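Local coordinates for protein alkylpurine DNA glycosylase AlkC (Pseudomonas fluorescens, PDB 5VHV) that excises alkylated purine bases from DNA, probably by hydrolysing the N-glycosidic bond, without flipping the damaged nucleotide out of the duplex, at residues A18-M21 against T22-Y25; V208-L211 against I212-W215. All coordinates share one frame; numbering follows the deposited sequence.

Contact 1 (A18-M21 against T22-Y25)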
loop_
_atom_site.group_PDB
_atom_site.type_symbol
_atom_site.label_atom_id
_atom_site.label_comp_id
_atom_site.label_asym_id
_atom_site.label_seq_id
_atom_site.Cartn_x
_atom_site.Cartn_y
_atom_site.Cartn_z
ATOM N N ALA A 18 22.387 -20.616 -3.862
ATOM C CA ALA A 18 23.249 -21.708 -3.418
ATOM C C ALA A 18 24.726 -21.363 -3.596
ATOM O O ALA A 18 25.551 -21.678 -2.733
ATOM C CB ALA A 18 22.916 -22.993 -4.182
ATOM N N SER A 19 25.086 -20.739 -4.721
ATOM C CA SER A 19 26.486 -20.396 -4.950
ATOM C C SER A 19 26.982 -19.379 -3.930
ATOM O O SER A 19 28.111 -19.484 -3.427
ATOM C CB SER A 19 26.671 -19.855 -6.371
ATOM O OG SER A 19 26.263 -20.819 -7.324
ATOM N N GLU A 20 26.160 -18.381 -3.614
ATOM C CA GLU A 20 26.581 -17.397 -2.626
ATOM C C GLU A 20 26.595 -17.998 -1.222
ATOM O O GLU A 20 27.434 -17.615 -0.397
ATOM C CB GLU A 20 25.669 -16.176 -2.701
ATOM C CG GLU A 20 25.747 -15.437 -4.051
ATOM C CD GLU A 20 27.142 -14.991 -4.428
ATOM O OE1 GLU A 20 27.927 -14.613 -3.538
ATOM O OE2 GLU A 20 27.458 -15.024 -5.634
ATOM N N MET A 21 25.710 -18.953 -0.945
ATOM C CA MET A 21 25.782 -19.658 0.336
ATOM C C MET A 21 27.079 -20.450 0.449
ATOM O O MET A 21 27.701 -20.487 1.518
ATOM C CB MET A 21 24.593 -20.600 0.516
ATOM C CG MET A 21 23.368 -19.984 1.162
ATOM S SD MET A 21 23.647 -19.362 2.840
ATOM C CE MET A 21 24.448 -20.719 3.660
ATOM N N THR A 22 27.472 -21.135 -0.626
ATOM C CA THR A 22 28.745 -21.841 -0.631
ATOM C C THR A 22 29.901 -20.877 -0.396
ATOM O O THR A 22 30.893 -21.230 0.255
ATOM C CB THR A 22 28.913 -22.593 -1.958
ATOM O OG1 THR A 22 28.037 -23.728 -1.968
ATOM C CG2 THR A 22 30.350 -23.058 -2.165
ATOM N N ALA A 23 29.798 -19.656 -0.927
ATOM C CA ALA A 23 30.877 -18.691 -0.743
ATOM C C ALA A 23 31.036 -18.317 0.727
ATOM O O ALA A 23 32.163 -18.145 1.202
ATOM C CB ALA A 23 30.639 -17.436 -1.592
ATOM N N VAL A 24 29.928 -18.183 1.467
ATOM C CA VAL A 24 30.036 -17.837 2.889
ATOM C C VAL A 24 30.202 -19.075 3.768
ATOM O O VAL A 24 30.623 -18.951 4.931
ATOM C CB VAL A 24 28.837 -17.014 3.401
ATOM C CG1 VAL A 24 28.594 -15.795 2.507
ATOM C CG2 VAL A 24 27.573 -17.838 3.513
ATOM N N TYR A 25 29.919 -20.261 3.237
ATOM C CA TYR A 25 29.852 -21.484 4.037
ATOM C C TYR A 25 30.308 -22.627 3.150
ATOM O O TYR A 25 29.494 -23.294 2.498
ATOM C CB TYR A 25 28.434 -21.708 4.555
ATOM C CG TYR A 25 28.193 -22.967 5.357
ATOM C CD1 TYR A 25 29.182 -23.514 6.178
ATOM C CD2 TYR A 25 26.972 -23.609 5.293
ATOM C CE1 TYR A 25 28.940 -24.663 6.918
ATOM C CE2 TYR A 25 26.722 -24.766 6.030
ATOM C CZ TYR A 25 27.704 -25.278 6.841
ATOM O OH TYR A 25 27.435 -26.435 7.569
#
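Met21 and Tyr25, one helical turn apart, meet where the methionine methyl CE comes to 4.2 Å from Tyr25 CD2. The approach is at the edge of the ring, close to its plane, rather than over a face. Two successive bends in the thioether chain (chi2 -61°, chi3 -50°) carry CE there, and the same methyl lies 4.3 Å from CG2 of Val24. These spacings are modest; the closer packing is between side-chain carbons and the preceding turn's carbonyls. Val24 CG2 sits 3.3 Å from Met21 O, which Tyr25 CB also approaches, at 3.4 Å. That oxygen further accepts Tyr25 N at 2.8 Å, but the N-H points poorly at it (120°) and the bond is weak. The turn before is in better order, with Thr22 N giving a nearly straight bond to Ala18 O and Ala23 N and Val24 N bonding to Ser19 O and Glu20 O.

The evidence thus marks the C-terminal end of helix 11-24: Tyr25 is the first residue to leave helical backbone angles. The helix belongs to the helical part of a DNA alkylation repair glycosylase, a family whose fold, as in AlkD, is made of HEAT-like repeats. Ala18 and Met21 are buried, the first against Ala30 and Phe33 of helix 30-38, the second under Leu75 and Phe28; the partly exposed Tyr25 touches Leu71 and Pro62.

The solvent side is looser. Ser19 and Ala23 are exposed there; the Ser19 hydroxyl is hydrogen-bonded back to Gln15 O, and Ala23 CB meets Glu20 O, 3.4 Å away, and Ser19 O. Glu20 OE1 passes 4.4 Å from Ala23 CB, its charge being met instead by a salt bridge to Arg78, which Ala23 also touches.

Contact 2 (V208-L211 against I212-W215)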
loop_
_atom_site.group_PDB
_atom_site.type_symbol
_atom_site.label_atom_id
_atom_site.label_comp_id
_atom_site.label_asym_id
_atom_site.label_seq_id
_atom_site.Cartn_x
_atom_site.Cartn_y
_atom_site.Cartn_z
ATOM N N VAL A 208 -8.726 9.152 13.068
ATOM C CA VAL A 208 -7.745 9.760 12.174
ATOM C C VAL A 208 -8.073 11.233 11.944
ATOM O O VAL A 208 -7.177 12.082 11.921
ATOM C CB VAL A 208 -7.692 8.989 10.844
ATOM C CG1 VAL A 208 -6.800 9.704 9.834
ATOM C CG2 VAL A 208 -7.238 7.544 11.052
ATOM N N LEU A 209 -9.353 11.557 11.749
ATOM C CA LEU A 209 -9.737 12.942 11.506
ATOM C C LEU A 209 -9.397 13.813 12.704
ATOM O O LEU A 209 -8.817 14.895 12.558
ATOM C CB LEU A 209 -11.231 13.030 11.183
ATOM C CG LEU A 209 -11.616 12.412 9.834
ATOM C CD1 LEU A 209 -13.130 12.113 9.808
ATOM C CD2 LEU A 209 -11.227 13.332 8.683
ATOM N N SER A 210 -9.732 13.346 13.905
ATOM C CA SER A 210 -9.383 14.097 15.100
ATOM C C SER A 210 -7.874 14.261 15.224
ATOM O O SER A 210 -7.384 15.347 15.573
ATOM C CB SER A 210 -9.962 13.408 16.334
ATOM O OG SER A 210 -11.374 13.517 16.350
ATOM N N LEU A 211 -7.120 13.188 14.960
ATOM C CA LEU A 211 -5.664 13.259 15.029
ATOM C C LEU A 211 -5.129 14.347 14.112
ATOM O O LEU A 211 -4.378 15.229 14.544
ATOM C CB LEU A 211 -5.057 11.907 14.643
ATOM C CG LEU A 211 -3.534 11.777 14.780
ATOM C CD1 LEU A 211 -3.139 11.669 16.261
ATOM C CD2 LEU A 211 -2.995 10.583 13.982
ATOM N N ILE A 212 -5.512 14.303 12.834
ATOM C CA ILE A 212 -4.934 15.227 11.871
ATOM C C ILE A 212 -5.458 16.645 12.095
ATOM O O ILE A 212 -4.766 17.632 11.802
ATOM C CB ILE A 212 -5.182 14.688 10.448
ATOM C CG1 ILE A 212 -4.480 13.341 10.275
ATOM C CG2 ILE A 212 -4.675 15.663 9.412
ATOM C CD1 ILE A 212 -4.728 12.684 8.903
ATOM N N GLU A 213 -6.640 16.787 12.687
ATOM C CA GLU A 213 -7.089 18.115 13.074
ATOM C C GLU A 213 -6.194 18.737 14.149
ATOM O O GLU A 213 -6.262 19.949 14.369
ATOM C CB GLU A 213 -8.549 18.044 13.539
ATOM C CG GLU A 213 -9.510 17.881 12.355
ATOM C CD GLU A 213 -10.918 17.505 12.749
ATOM O OE1 GLU A 213 -11.186 17.309 13.954
ATOM O OE2 GLU A 213 -11.760 17.393 11.831
ATOM N N GLY A 214 -5.361 17.942 14.820
ATOM C CA GLY A 214 -4.398 18.458 15.771
ATOM C C GLY A 214 -3.023 18.712 15.189
ATOM O O GLY A 214 -2.127 19.186 15.895
ATOM N N TRP A 215 -2.838 18.432 13.907
ATOM C CA TRP A 215 -1.539 18.533 13.260
ATOM C C TRP A 215 -1.310 19.933 12.714
ATOM O O TRP A 215 -2.245 20.689 12.440
ATOM C CB TRP A 215 -1.435 17.536 12.109
ATOM C CG TRP A 215 -1.153 16.160 12.493
ATOM C CD1 TRP A 215 -1.076 15.636 13.753
ATOM C CD2 TRP A 215 -0.903 15.090 11.589
ATOM N NE1 TRP A 215 -0.779 14.290 13.681
ATOM C CE2 TRP A 215 -0.673 13.934 12.359
ATOM C CE3 TRP A 215 -0.835 15.002 10.193
ATOM C CZ2 TRP A 215 -0.385 12.702 11.780
ATOM C CZ3 TRP A 215 -0.561 13.779 9.617
ATOM C CH2 TRP A 215 -0.339 12.641 10.410
#
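A local contact joins Leu211 to Trp215 and Val208 to Ile212, each pair one turn apart, near the C-terminal end of helix 205-213 among the HEAT-like helices of the DNA-alkylation-repair family region. The hydrogen bonds change along the stretch. Ile212 N reaches Val208 O at 2.9 Å with an N-H...O angle of 167°, and Glu213 N binds Leu209 O in the same i to i+4 pattern. Gly214 N then turns mainly to Leu211 O, 2.9 Å away and well above that carbonyl's plane, keeping only a weak bond to Ser210 O.

Trp215 folds back over this last turn. With CG anti to its carbonyl carbon (chi1 -79°), the indole is turned so that one face receives Leu211 C, and CD1 lies 3.4 Å from Leu211 O. The two side chains cross at a slant, the leucine standing at the NE1/CZ2 rim, with CG 3.9 Å from NE1 and CD2 4.0 Å from CZ2. Ile212 CG1 lies against the same face, offset toward the rim, while the CD1 of Ile212 runs alongside Val208 CG1 at 3.7 Å, both side chains pointing the same way. Leu197 of helix 187-201 touches Leu211 and Trp215, and Thr222 and Ile225 of helix 220-229 also meet the indole. Replacing Trp215 with an alanine would probably open a gap beside Leu211 and Ile212 and cost the indole's own contacts with Leu197, Thr222 and Ile225.

On the polar flank Glu213 CG presses to 3.1 Å from Leu209 O, and its carboxylate forms a salt bridge with Arg240, which also donates to Ser210 OG. The contact therefore divides chemically: apolar carbon and indole bind the helix end to its neighbours, while the charge of Glu213 is probably at least partly offset by Arg240.

From the N terminus, the chain first passes through contact 1, at the end of helix 11-24, and reaches contact 2, near the C-terminal end of helix 205-213, much later. Each spans a single continuous stretch, so the only loops closed are individual helical turns; the two neither nest nor cross and simply follow in series. Contact 1 ties its helix to helices 30-38 and 65-75, and contact 2 packs among helices 187-201, 220-229 and 239-244. Their centres are 51 Å apart, on opposite sides of the chain's centre, and their nearest atoms about 41 Å apart. Contact 2 lies nearer the bound DNA, about 12 Å by nearest atoms against about 21 Å for contact 1.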